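Local coordinates for d-3-phosphoglycerate dehydrogenase oxidoreductase protein (Ralstonia solanacearum, PDB 3GG9) that probably oxidises 3-phosphoglycerate with NAD as cofactor, as a member of the D-isomer specific 2-hydroxyacid dehydrogenase family, at residues E228-I233 with R252-E257; L246-S251 with M272-V277; G260-L265 with G286-R291. One frame throughout, in Å; residues are numbered along the deposited sequence. Where two conformers were deposited one is given.

Contact 1 (E228-I233 with R252-E257); sequences ETRSII and RAELVE. Unlike the reference sequence in segment 228-233: Ser231 (reference Gly), Ile233 (reference Val).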
ATOM      1  N   GLU A 228     -17.000 -20.526  17.398  1.00 43.29           N
ATOM      2  CA  GLU A 228     -15.774 -20.508  18.177  1.00 43.78           C
ATOM      3  C   GLU A 228     -15.055 -19.159  18.099  1.00 43.52           C
ATOM      4  O   GLU A 228     -14.474 -18.718  19.092  1.00 46.21           O
ATOM      5  CB  GLU A 228     -14.839 -21.641  17.731  1.00 45.67           C
ATOM      6  CG  GLU A 228     -15.240 -23.047  18.218  1.00 62.64           C
ATOM      7  CD  GLU A 228     -16.520 -23.573  17.566  1.00 77.23           C
ATOM      8  OE1 GLU A 228     -16.551 -23.723  16.321  1.00 74.06           O
ATOM      9  OE2 GLU A 228     -17.499 -23.828  18.306  1.00 84.47           O
ATOM     10  N   THR A 229     -15.117 -18.501  16.937  1.00 37.02           N
ATOM     11  CA  THR A 229     -14.330 -17.290  16.681  1.00 30.20           C
ATOM     12  C   THR A 229     -15.097 -15.965  16.726  1.00 30.83           C
ATOM     13  O   THR A 229     -14.483 -14.888  16.679  1.00 30.32           O
ATOM     14  CB  THR A 229     -13.652 -17.346  15.317  1.00 26.24           C
ATOM     15  OG1 THR A 229     -14.659 -17.393  14.300  1.00 28.15           O
ATOM     16  CG2 THR A 229     -12.754 -18.559  15.201  1.00 26.39           C
ATOM     17  N   ARG A 230     -16.423 -16.021  16.788  1.00 33.59           N
ATOM     18  CA  ARG A 230     -17.196 -14.791  16.971  1.00 31.51           C
ATOM     19  C   ARG A 230     -16.811 -14.127  18.297  1.00 36.27           C
ATOM     20  O   ARG A 230     -16.825 -14.785  19.343  1.00 30.77           O
ATOM     21  CB  ARG A 230     -18.687 -15.088  16.933  1.00 34.58           C
ATOM     22  CG  ARG A 230     -19.563 -13.852  16.919  1.00 36.16           C
ATOM     23  CD  ARG A 230     -21.033 -14.216  16.837  1.00 42.41           C
ATOM     24  NE  ARG A 230     -21.329 -15.059  15.677  1.00 47.04           N
ATOM     25  CZ  ARG A 230     -21.672 -14.600  14.475  1.00 54.23           C
ATOM     26  NH1 ARG A 230     -21.922 -15.458  13.492  1.00 51.07           N
ATOM     27  NH2 ARG A 230     -21.774 -13.290  14.255  1.00 48.10           N
ATOM     28  N   SER A 231     -16.435 -12.842  18.222  1.00 27.74           N
ATOM     29  CA  SER A 231     -16.003 -12.009  19.362  1.00 35.41           C
ATOM     30  C   SER A 231     -14.762 -12.531  20.061  1.00 35.20           C
ATOM     31  O   SER A 231     -14.556 -12.255  21.242  1.00 32.55           O
ATOM     32  CB  SER A 231     -17.125 -11.806  20.401  1.00 35.31           C
ATOM     33  OG  SER A 231     -18.317 -11.364  19.789  1.00 41.20           O
ATOM     34  N   ILE A 232     -13.920 -13.259  19.325  1.00 33.95           N
ATOM     35  CA  ILE A 232     -12.722 -13.867  19.904  1.00 34.70           C
ATOM     36  C   ILE A 232     -11.698 -12.801  20.294  1.00 34.27           C
ATOM     37  O   ILE A 232     -10.804 -13.040  21.111  1.00 34.29           O
ATOM     38  CB  ILE A 232     -12.102 -14.925  18.943  1.00 32.32           C
ATOM     39  CG1 ILE A 232     -11.156 -15.880  19.689  1.00 32.90           C
ATOM     40  CG2 ILE A 232     -11.451 -14.259  17.716  1.00 29.50           C
ATOM     41  CD1 ILE A 232     -10.698 -17.072  18.874  1.00 37.72           C
ATOM     42  N   ILE A 233     -11.836 -11.618  19.699  1.00 33.03           N
ATOM     43  CA  ILE A 233     -10.959 -10.505  19.999  1.00 29.57           C
ATOM     44  C   ILE A 233     -11.820  -9.521  20.777  1.00 26.01           C
ATOM     45  O   ILE A 233     -12.855  -9.072  20.307  1.00 31.24           O
ATOM     46  CB  ILE A 233     -10.363  -9.882  18.707  1.00 27.84           C
ATOM     47  CG1 ILE A 233      -9.502 -10.924  17.988  1.00 27.90           C
ATOM     48  CG2 ILE A 233      -9.500  -8.673  19.024  1.00 25.07           C
ATOM     49  CD1 ILE A 233      -9.064 -10.486  16.610  1.00 31.61           C
ATOM     50  N   ARG A 252     -13.349 -10.945   8.937  1.00 22.62           N
ATOM     51  CA  ARG A 252     -14.753 -10.632   9.205  0.50 25.81           C
ATOM     52  C   ARG A 252     -14.805  -9.675  10.395  1.00 23.18           C
ATOM     53  O   ARG A 252     -14.019  -9.810  11.343  1.00 24.48           O
ATOM     54  CB  ARG A 252     -15.575 -11.899   9.515  0.50 26.30           C
ATOM     55  CG  ARG A 252     -15.884 -12.849   8.331  0.50 26.25           C
ATOM     56  CD  ARG A 252     -16.815 -12.247   7.267  0.50 30.20           C
ATOM     57  NE  ARG A 252     -18.106 -11.819   7.812  0.50 35.24           N
ATOM     58  CZ  ARG A 252     -19.188 -12.592   7.930  0.50 38.84           C
ATOM     59  NH1 ARG A 252     -19.158 -13.863   7.546  0.50 31.98           N
ATOM     60  NH2 ARG A 252     -20.315 -12.092   8.442  0.50 30.80           N
ATOM     61  N   ALA A 253     -15.715  -8.697  10.341  1.00 22.98           N
ATOM     62  CA  ALA A 253     -15.847  -7.693  11.426  1.00 28.44           C
ATOM     63  C   ALA A 253     -16.234  -8.274  12.793  1.00 28.09           C
ATOM     64  O   ALA A 253     -15.790  -7.799  13.850  1.00 29.96           O
ATOM     65  CB  ALA A 253     -16.854  -6.619  11.020  1.00 24.94           C
ATOM     66  N   GLU A 254     -17.026  -9.331  12.761  1.00 28.10           N
ATOM     67  CA  GLU A 254     -17.628  -9.908  13.954  1.00 30.07           C
ATOM     68  C   GLU A 254     -16.657 -10.802  14.731  1.00 30.49           C
ATOM     69  O   GLU A 254     -16.985 -11.284  15.821  1.00 31.57           O
ATOM     70  CB  GLU A 254     -18.904 -10.676  13.574  1.00 32.78           C
ATOM     71  CG  GLU A 254     -20.000  -9.814  12.924  1.00 36.33           C
ATOM     72  CD  GLU A 254     -19.966  -9.780  11.382  1.00 46.96           C
ATOM     73  OE1 GLU A 254     -21.004  -9.395  10.803  1.00 43.17           O
ATOM     74  OE2 GLU A 254     -18.926 -10.113  10.744  1.00 34.37           O
ATOM     75  N   LEU A 255     -15.460 -11.007  14.184  1.00 26.07           N
ATOM     76  CA  LEU A 255     -14.351 -11.576  14.957  1.00 29.78           C
ATOM     77  C   LEU A 255     -13.953 -10.723  16.159  1.00 27.09           C
ATOM     78  O   LEU A 255     -13.430 -11.245  17.129  1.00 26.39           O
ATOM     79  CB  LEU A 255     -13.119 -11.781  14.086  1.00 23.47           C
ATOM     80  CG  LEU A 255     -13.219 -12.783  12.936  1.00 29.78           C
ATOM     81  CD1 LEU A 255     -11.939 -12.771  12.114  1.00 23.52           C
ATOM     82  CD2 LEU A 255     -13.494 -14.179  13.442  1.00 30.18           C
ATOM     83  N   VAL A 256     -14.167  -9.411  16.069  1.00 27.46           N
ATOM     84  CA  VAL A 256     -13.935  -8.504  17.189  1.00 29.93           C
ATOM     85  C   VAL A 256     -15.293  -8.233  17.811  1.00 31.99           C
ATOM     86  O   VAL A 256     -16.264  -8.016  17.093  1.00 34.22           O
ATOM     87  CB  VAL A 256     -13.308  -7.159  16.740  1.00 33.57           C
ATOM     88  CG1 VAL A 256     -12.992  -6.256  17.940  1.00 22.78           C
ATOM     89  CG2 VAL A 256     -12.040  -7.399  15.926  1.00 22.83           C
ATOM     90  N   GLU A 257     -15.366  -8.256  19.139  1.00 32.29           N
ATOM     91  CA  GLU A 257     -16.607  -7.901  19.830  1.00 33.12           C
ATOM     92  C   GLU A 257     -17.138  -6.550  19.385  1.00 31.89           C
ATOM     93  O   GLU A 257     -16.386  -5.647  19.047  1.00 34.02           O
ATOM     94  CB  GLU A 257     -16.461  -7.988  21.354  1.00 30.85           C
ATOM     95  CG  GLU A 257     -15.626  -6.903  22.012  1.00 36.58           C
ATOM     96  CD  GLU A 257     -15.670  -6.992  23.543  1.00 41.65           C
ATOM     97  OE1 GLU A 257     -14.728  -6.518  24.200  1.00 40.56           O
ATOM     98  OE2 GLU A 257     -16.650  -7.537  24.089  1.00 56.86           O
TER
HETATM   99  O   HOH W   1     -18.964 -10.270  17.239  1.00 33.57           O
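A type II beta turn from Thr229 to Ile232 carries 228-233 past the short 3-10 segment 253-255, and three backbone hydrogen bonds fasten the two loops. Ser231 N-H donates a hydrogen bond to Glu254 O (2.9 Å), in the plane of that carbonyl. Ile233 N binds Leu255 O at 3.0 Å, and the bond back, from Glu257 N to Ile233 O (2.9 Å), runs almost straight along the C=O axis. These last two flank Val256 and make a single beta bridge between it and Ile233. Glu254 O also accepts from a water, 2.6 Å from it, that touches Ser231 OG, so its carbonyl is gripped twice.

Among the side chains, Leu255 turns its CD2 methyl to Thr229, 3.5 Å from OG1, the two lying alongside each other; that hydroxyl is bonded to Arg224 O. Arg230 has CG anti to its backbone N (chi1 -172°) and bends at chi3, so that NH2 lies 3.9 Å from Glu254 CB, while the Glu254 carboxylate makes a weak, bent salt bridge with Arg252 NH2. Deeper in, Ile233 CB rests on Val256 CG2, with Val221 and Leu238 close by. Glu257 OE1 accepts a hydrogen bond from Val235 N. Both loops follow C-terminal ends of neighbouring parallel strands, 218-221 and 246-249, the edge where a Rossmann-type domain of this family holds its dinucleotide.

Contact 2 (L246-S251 with M272-V277); sequences LFVNTS and MAAIDV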
ATOM      1  N   LEU A 246      -0.314  -1.388  14.923  1.00 23.51           N
ATOM      2  CA  LEU A 246      -1.344  -1.465  13.881  1.00 22.48           C
ATOM      3  C   LEU A 246      -2.169  -2.774  13.929  1.00 28.02           C
ATOM      4  O   LEU A 246      -1.629  -3.894  13.903  1.00 23.53           O
ATOM      5  CB  LEU A 246      -0.715  -1.229  12.502  1.00 20.67           C
ATOM      6  CG  LEU A 246      -1.573  -1.579  11.276  1.00 21.63           C
ATOM      7  CD1 LEU A 246      -2.637  -0.504  11.095  1.00 19.61           C
ATOM      8  CD2 LEU A 246      -0.670  -1.714  10.016  1.00 18.15           C
ATOM      9  N   PHE A 247      -3.484  -2.631  14.027  1.00 13.54           N
ATOM     10  CA  PHE A 247      -4.384  -3.778  13.964  1.00 17.33           C
ATOM     11  C   PHE A 247      -4.991  -3.914  12.565  1.00 20.26           C
ATOM     12  O   PHE A 247      -5.617  -2.981  12.078  1.00 26.81           O
ATOM     13  CB  PHE A 247      -5.502  -3.635  15.000  1.00 25.18           C
ATOM     14  CG  PHE A 247      -6.499  -4.762  14.962  1.00 30.93           C
ATOM     15  CD1 PHE A 247      -6.170  -6.018  15.470  1.00 30.31           C
ATOM     16  CD2 PHE A 247      -7.753  -4.578  14.405  1.00 25.00           C
ATOM     17  CE1 PHE A 247      -7.097  -7.051  15.441  1.00 30.59           C
ATOM     18  CE2 PHE A 247      -8.682  -5.602  14.368  1.00 24.61           C
ATOM     19  CZ  PHE A 247      -8.351  -6.846  14.892  1.00 25.02           C
ATOM     20  N   VAL A 248      -4.800  -5.069  11.916  1.00 23.11           N
ATOM     21  CA  VAL A 248      -5.335  -5.297  10.564  1.00 21.69           C
ATOM     22  C   VAL A 248      -6.399  -6.393  10.567  1.00 22.06           C
ATOM     23  O   VAL A 248      -6.191  -7.485  11.107  1.00 23.74           O
ATOM     24  CB  VAL A 248      -4.199  -5.652   9.513  1.00 18.37           C
ATOM     25  CG1 VAL A 248      -4.769  -5.778   8.101  1.00 19.19           C
ATOM     26  CG2 VAL A 248      -3.071  -4.602   9.530  1.00 19.89           C
ATOM     27  N   ASN A 249      -7.541  -6.111   9.953  1.00 18.33           N
ATOM     28  CA  ASN A 249      -8.589  -7.121   9.824  1.00 25.24           C
ATOM     29  C   ASN A 249      -9.208  -7.097   8.441  1.00 26.94           C
ATOM     30  O   ASN A 249     -10.065  -6.262   8.148  1.00 25.54           O
ATOM     31  CB  ASN A 249      -9.676  -6.951  10.910  1.00 24.06           C
ATOM     32  CG  ASN A 249     -10.694  -8.092  10.911  1.00 33.04           C
ATOM     33  OD1 ASN A 249     -10.525  -9.110  10.241  1.00 23.89           O
ATOM     34  ND2 ASN A 249     -11.761  -7.916  11.661  1.00 21.68           N
ATOM     35  N   THR A 250      -8.785  -8.041   7.599  1.00 19.02           N
ATOM     36  CA  THR A 250      -9.433  -8.250   6.327  1.00 21.83           C
ATOM     37  C   THR A 250     -10.278  -9.536   6.327  1.00 25.22           C
ATOM     38  O   THR A 250     -10.616 -10.049   5.267  1.00 21.86           O
ATOM     39  CB  THR A 250      -8.377  -8.346   5.196  1.00 24.73           C
ATOM     40  OG1 THR A 250      -7.550  -9.471   5.458  1.00 21.66           O
ATOM     41  CG2 THR A 250      -7.488  -7.109   5.183  1.00 26.91           C
ATOM     42  N   SER A 251     -10.623 -10.052   7.502  1.00 25.47           N
ATOM     43  CA  SER A 251     -11.368 -11.310   7.584  1.00 24.58           C
ATOM     44  C   SER A 251     -12.875 -11.092   7.701  1.00 28.73           C
ATOM     45  O   SER A 251     -13.595 -11.095   6.686  1.00 28.86           O
ATOM     46  CB  SER A 251     -10.842 -12.168   8.729  1.00 23.98           C
ATOM     47  OG  SER A 251      -9.569 -12.740   8.419  1.00 27.87           O
ATOM     48  N   MET A 272      -3.362   2.393  15.555  1.00 29.79           N
ATOM     49  CA  MET A 272      -3.930   2.480  14.213  1.00 29.49           C
ATOM     50  C   MET A 272      -4.591   1.170  13.820  1.00 23.16           C
ATOM     51  O   MET A 272      -4.229   0.098  14.320  1.00 26.05           O
ATOM     52  CB  MET A 272      -2.844   2.880  13.194  1.00 27.50           C
ATOM     53  CG  MET A 272      -3.368   3.196  11.748  1.00 34.22           C
ATOM     54  SD  MET A 272      -2.223   3.976  10.572  1.00 30.30           S
ATOM     55  CE  MET A 272      -2.024   5.543  11.449  1.00 27.96           C
ATOM     56  N   ALA A 273      -5.596   1.274  12.964  1.00 24.21           N
ATOM     57  CA  ALA A 273      -6.189   0.112  12.351  1.00 25.55           C
ATOM     58  C   ALA A 273      -6.309   0.224  10.826  1.00 25.62           C
ATOM     59  O   ALA A 273      -6.372   1.320  10.266  1.00 26.40           O
ATOM     60  CB  ALA A 273      -7.507  -0.202  12.980  1.00 21.93           C
ATOM     61  N   ALA A 274      -6.314  -0.928  10.162  1.00 24.25           N
ATOM     62  CA  ALA A 274      -6.640  -0.987   8.747  1.00 24.71           C
ATOM     63  C   ALA A 274      -7.639  -2.132   8.573  1.00 22.44           C
ATOM     64  O   ALA A 274      -7.375  -3.265   8.977  1.00 28.43           O
ATOM     65  CB  ALA A 274      -5.371  -1.191   7.889  1.00 20.15           C
ATOM     66  N   ILE A 275      -8.822  -1.822   8.051  1.00 22.81           N
ATOM     67  CA  ILE A 275      -9.886  -2.827   7.969  1.00 25.05           C
ATOM     68  C   ILE A 275     -10.515  -2.863   6.573  1.00 24.47           C
ATOM     69  O   ILE A 275     -10.599  -1.846   5.881  1.00 26.96           O
ATOM     70  CB  ILE A 275     -10.976  -2.686   9.094  1.00 27.45           C
ATOM     71  CG1 ILE A 275     -11.762  -1.385   8.967  1.00 33.28           C
ATOM     72  CG2 ILE A 275     -10.396  -2.835  10.541  1.00 22.70           C
ATOM     73  CD1 ILE A 275     -13.099  -1.602   8.426  1.00 43.81           C
ATOM     74  N   ASP A 276     -11.004  -4.034   6.194  1.00 25.61           N
ATOM     75  CA  ASP A 276     -11.586  -4.223   4.866  1.00 25.58           C
ATOM     76  C   ASP A 276     -13.021  -4.728   4.985  1.00 23.47           C
ATOM     77  O   ASP A 276     -13.702  -4.872   4.007  1.00 27.35           O
ATOM     78  CB  ASP A 276     -10.704  -5.187   4.047  1.00 19.91           C
ATOM     79  CG  ASP A 276     -11.182  -5.363   2.601  1.00 27.01           C
ATOM     80  OD1 ASP A 276     -11.251  -4.357   1.865  1.00 27.13           O
ATOM     81  OD2 ASP A 276     -11.468  -6.522   2.189  1.00 35.68           O
ATOM     82  N   VAL A 277     -13.500  -4.930   6.208  1.00 25.70           N
ATOM     83  CA  VAL A 277     -14.759  -5.627   6.409  1.00 22.05           C
ATOM     84  C   VAL A 277     -15.570  -4.925   7.491  1.00 29.04           C
ATOM     85  O   VAL A 277     -15.011  -4.454   8.487  1.00 24.45           O
ATOM     86  CB  VAL A 277     -14.540  -7.124   6.823  1.00 29.17           C
ATOM     87  CG1 VAL A 277     -14.011  -7.927   5.650  1.00 24.82           C
ATOM     88  CG2 VAL A 277     -13.587  -7.233   8.046  1.00 27.01           C
TER
HETATM   89  O   HOH W   2     -11.045  -9.163   2.527  1.00 28.61           O
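Met272 opens the strand by accepting from Phe247 N through its carbonyl O (2.8 Å). Its own chain leaves with CG anti to the backbone N, and CG meets Leu246 CD1 at 3.8 Å; that leucine methyl also lies over the Met272 carbonyl. Ala273 shares the other face with Phe247, its CB 3.5 Å from Phe247 O. Ala274 is held through both its N-H and its C=O: N donates to Phe247 O, and O accepts from Asn249 N at 3.0 Å, while its CB meets Leu246 CD1 and Val248 CG2 on their shared face of the sheet. Ile275 sets CG2 4.2 Å from Asn249 CB. Asp276 N then donates to Asn249 O (3.1 Å) from above the carbonyl plane. A water links Asp276 OD2, also bonded to Gly302 N, with Thr250 O, and OD1 bonds Thr298 OG1 and Ile301 N. Val277 sets CG1 3.4 Å from Ser251 O and CG2 near the Asn249 amide, whose OD1 takes Ser251 N in an Asx turn and whose ND2 holds Arg252 O.

The strands run parallel, 13° apart, in a beta-alpha-beta unit. Strand 218-221 continues the sheet beyond 246-249; helix 260-267 packs on Phe247, Ala273 and Ile275, helix 109-123 on Leu246, Thr250 and Asp276.

Contact 3 (G260-L265 with G286-R291); sequences GMVTAL and GHTLLR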
ATOM      1  N   GLY A 260     -15.855  -3.010  19.746  1.00 23.55           N
ATOM      2  CA  GLY A 260     -14.583  -3.196  20.441  1.00 27.91           C
ATOM      3  C   GLY A 260     -13.450  -2.405  19.835  1.00 28.42           C
ATOM      4  O   GLY A 260     -12.654  -1.786  20.537  1.00 29.08           O
ATOM      5  N   MET A 261     -13.388  -2.421  18.514  1.00 27.73           N
ATOM      6  CA  MET A 261     -12.371  -1.681  17.800  1.00 27.76           C
ATOM      7  C   MET A 261     -12.420  -0.141  17.954  1.00 30.42           C
ATOM      8  O   MET A 261     -11.405   0.499  18.272  1.00 25.95           O
ATOM      9  CB  MET A 261     -12.415  -2.108  16.342  1.00 31.84           C
ATOM     10  CG  MET A 261     -12.112  -1.026  15.377  1.00 43.92           C
ATOM     11  SD  MET A 261     -10.808  -1.647  14.409  1.00 52.16           S
ATOM     12  CE  MET A 261      -9.560  -1.722  15.724  1.00 31.42           C
ATOM     13  N   VAL A 262     -13.589   0.444  17.714  1.00 25.86           N
ATOM     14  CA  VAL A 262     -13.784   1.870  17.929  1.00 29.12           C
ATOM     15  C   VAL A 262     -13.378   2.200  19.363  1.00 27.58           C
ATOM     16  O   VAL A 262     -12.595   3.129  19.575  1.00 30.11           O
ATOM     17  CB  VAL A 262     -15.240   2.303  17.654  1.00 30.28           C
ATOM     18  CG1 VAL A 262     -15.498   3.736  18.194  1.00 28.90           C
ATOM     19  CG2 VAL A 262     -15.558   2.210  16.156  1.00 27.42           C
ATOM     20  N   THR A 263     -13.858   1.392  20.311  1.00 29.90           N
ATOM     21  CA  THR A 263     -13.573   1.583  21.736  1.00 35.68           C
ATOM     22  C   THR A 263     -12.073   1.575  21.999  1.00 32.43           C
ATOM     23  O   THR A 263     -11.556   2.502  22.602  1.00 30.38           O
ATOM     24  CB  THR A 263     -14.312   0.541  22.622  1.00 37.76           C
ATOM     25  OG1 THR A 263     -15.727   0.643  22.402  1.00 36.42           O
ATOM     26  CG2 THR A 263     -14.017   0.756  24.123  1.00 39.37           C
ATOM     27  N   ALA A 264     -11.366   0.566  21.488  1.00 33.95           N
ATOM     28  CA  ALA A 264      -9.930   0.470  21.708  1.00 31.10           C
ATOM     29  C   ALA A 264      -9.145   1.610  21.040  1.00 29.53           C
ATOM     30  O   ALA A 264      -8.215   2.165  21.647  1.00 29.09           O
ATOM     31  CB  ALA A 264      -9.410  -0.884  21.258  1.00 35.03           C
ATOM     32  N   LEU A 265      -9.519   1.981  19.815  1.00 29.36           N
ATOM     33  CA  LEU A 265      -8.856   3.102  19.144  1.00 28.52           C
ATOM     34  C   LEU A 265      -9.026   4.394  19.929  1.00 32.31           C
ATOM     35  O   LEU A 265      -8.071   5.153  20.092  1.00 30.89           O
ATOM     36  CB  LEU A 265      -9.333   3.275  17.699  1.00 30.90           C
ATOM     37  CG  LEU A 265      -8.820   2.249  16.678  1.00 28.70           C
ATOM     38  CD1 LEU A 265      -9.556   2.444  15.370  1.00 31.17           C
ATOM     39  CD2 LEU A 265      -7.305   2.332  16.455  1.00 32.75           C
ATOM     40  N   GLY A 286     -22.052   6.266   5.618  1.00 29.57           N
ATOM     41  CA  GLY A 286     -20.942   6.567   6.515  1.00 22.96           C
ATOM     42  C   GLY A 286     -20.836   5.586   7.660  1.00 24.34           C
ATOM     43  O   GLY A 286     -21.654   4.658   7.789  1.00 27.57           O
ATOM     44  N   HIS A 287     -19.830   5.825   8.496  1.00 24.56           N
ATOM     45  CA  HIS A 287     -19.474   4.956   9.603  1.00 28.05           C
ATOM     46  C   HIS A 287     -18.483   5.690  10.488  1.00 25.30           C
ATOM     47  O   HIS A 287     -17.641   6.457   9.995  1.00 29.38           O
ATOM     48  CB  HIS A 287     -18.823   3.659   9.097  1.00 24.53           C
ATOM     49  CG  HIS A 287     -18.769   2.587  10.135  1.00 25.93           C
ATOM     50  ND1 HIS A 287     -17.777   2.532  11.088  1.00 28.57           N
ATOM     51  CD2 HIS A 287     -19.589   1.538  10.385  1.00 31.57           C
ATOM     52  CE1 HIS A 287     -17.985   1.497  11.879  1.00 33.02           C
ATOM     53  NE2 HIS A 287     -19.079   0.877  11.473  1.00 25.15           N
ATOM     54  N   THR A 288     -18.576   5.448  11.789  1.00 24.04           N
ATOM     55  CA  THR A 288     -17.663   6.029  12.798  1.00 29.46           C
ATOM     56  C   THR A 288     -16.184   5.887  12.401  1.00 30.24           C
ATOM     57  O   THR A 288     -15.413   6.846  12.481  1.00 29.49           O
ATOM     58  CB  THR A 288     -17.936   5.373  14.186  1.00 32.55           C
ATOM     59  OG1 THR A 288     -19.298   5.628  14.558  1.00 31.57           O
ATOM     60  CG2 THR A 288     -17.060   5.932  15.264  1.00 38.44           C
ATOM     61  N   LEU A 289     -15.801   4.692  11.950  1.00 28.92           N
ATOM     62  CA  LEU A 289     -14.415   4.401  11.577  1.00 28.45           C
ATOM     63  C   LEU A 289     -13.912   5.214  10.394  1.00 30.30           C
ATOM     64  O   LEU A 289     -12.718   5.493  10.305  1.00 32.21           O
ATOM     65  CB  LEU A 289     -14.242   2.916  11.270  1.00 26.56           C
ATOM     66  CG  LEU A 289     -14.132   1.942  12.439  1.00 26.06           C
ATOM     67  CD1 LEU A 289     -13.941   0.571  11.842  1.00 32.81           C
ATOM     68  CD2 LEU A 289     -12.947   2.302  13.392  1.00 29.55           C
ATOM     69  N   LEU A 290     -14.825   5.603   9.502  1.00 29.21           N
ATOM     70  CA  LEU A 290     -14.479   6.399   8.327  1.00 32.78           C
ATOM     71  C   LEU A 290     -14.127   7.826   8.711  1.00 32.87           C
ATOM     72  O   LEU A 290     -13.437   8.512   7.970  1.00 36.66           O
ATOM     73  CB  LEU A 290     -15.612   6.388   7.279  1.00 29.21           C
ATOM     74  CG  LEU A 290     -16.072   5.063   6.652  1.00 25.00           C
ATOM     75  CD1 LEU A 290     -17.062   5.280   5.514  1.00 24.15           C
ATOM     76  CD2 LEU A 290     -14.891   4.308   6.140  1.00 33.13           C
ATOM     77  N   ARG A 291     -14.604   8.267   9.872  1.00 30.79           N
ATOM     78  CA  ARG A 291     -14.307   9.612  10.355  1.00 32.65           C
ATOM     79  C   ARG A 291     -13.121   9.664  11.326  1.00 33.88           C
ATOM     80  O   ARG A 291     -12.868  10.694  11.946  1.00 34.45           O
ATOM     81  CB  ARG A 291     -15.565  10.238  10.964  1.00 34.40           C
ATOM     82  CG  ARG A 291     -16.728  10.237   9.981  1.00 33.13           C
ATOM     83  CD  ARG A 291     -17.931  11.001  10.517  1.00 40.97           C
ATOM     84  NE  ARG A 291     -18.630  10.291  11.592  1.00 35.62           N
ATOM     85  CZ  ARG A 291     -19.516   9.308  11.421  1.00 38.20           C
ATOM     86  NH1 ARG A 291     -20.093   8.782  12.487  1.00 30.33           N
ATOM     87  NH2 ARG A 291     -19.830   8.842  10.207  1.00 31.28           N
TER
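Met261, near the start of the helical segment, turns its CB toward 286-291 and bends at chi2 and chi3; its CG touches Leu289 CD2 at 4.0 Å, the two chains crossing nearly at right angles. Val262, one residue on, splits its two methyls between Thr288 and Leu289. CG1, anti to the backbone N (chi1 167°), meets Thr288 CG2 at 4.0 Å, and CG2 comes 3.8 Å from Leu289 CD2. One turn beyond Met261, Leu265 brings CD1 to the same leucine methyl, 3.9 Å from CD2. A single methyl of Leu289 thus fits among three helix side chains, and the contact is purely apolar. Helix 260-267 is the crossover helix between parallel strands 246-249 and 272-275 of the Rossmann-type sheet, and Leu289 belongs to the connection from 272-275 to the edge strand 295-297, so it also rests on Ile275, Cys295 and Cys297.

Leu289 lies in the short 3-10 segment 288-291. Its N donates to His287 ND1 (3.1 Å), nearly in the imidazole plane, which would fix the ring's rotation and is consistent with an ND1 that carries no proton; the ring also meets Phe278 edge-to-face. Within the segment, Leu290 O accepts a hydrogen bond from Lys134 NZ of the second subunit.

Contact 2 is the most buried of the three and the one built on regular sheet pairing; contact 3 is a buried apolar patch outside the sheet, while contact 1 is partly exposed and joins loops by backbone bonds. Contacts 2 and 3 share one beta-alpha-beta unit: Met261 CE lies 3.6 Å from Phe247 CD2 and also meets Ala273, and Leu265 packs on Ala273 too, so Met261 and Leu265 meet both Leu289 and the sheet. Contact 1 grows from the end of the strand in contact 2, where Val277 CG2 lies 3.5 Å from Ala253 N and Phe247 CZ reaches Val256 and Ile233. Contacts 1 and 3 barely meet, through Val256 CG1 beside Met261 N.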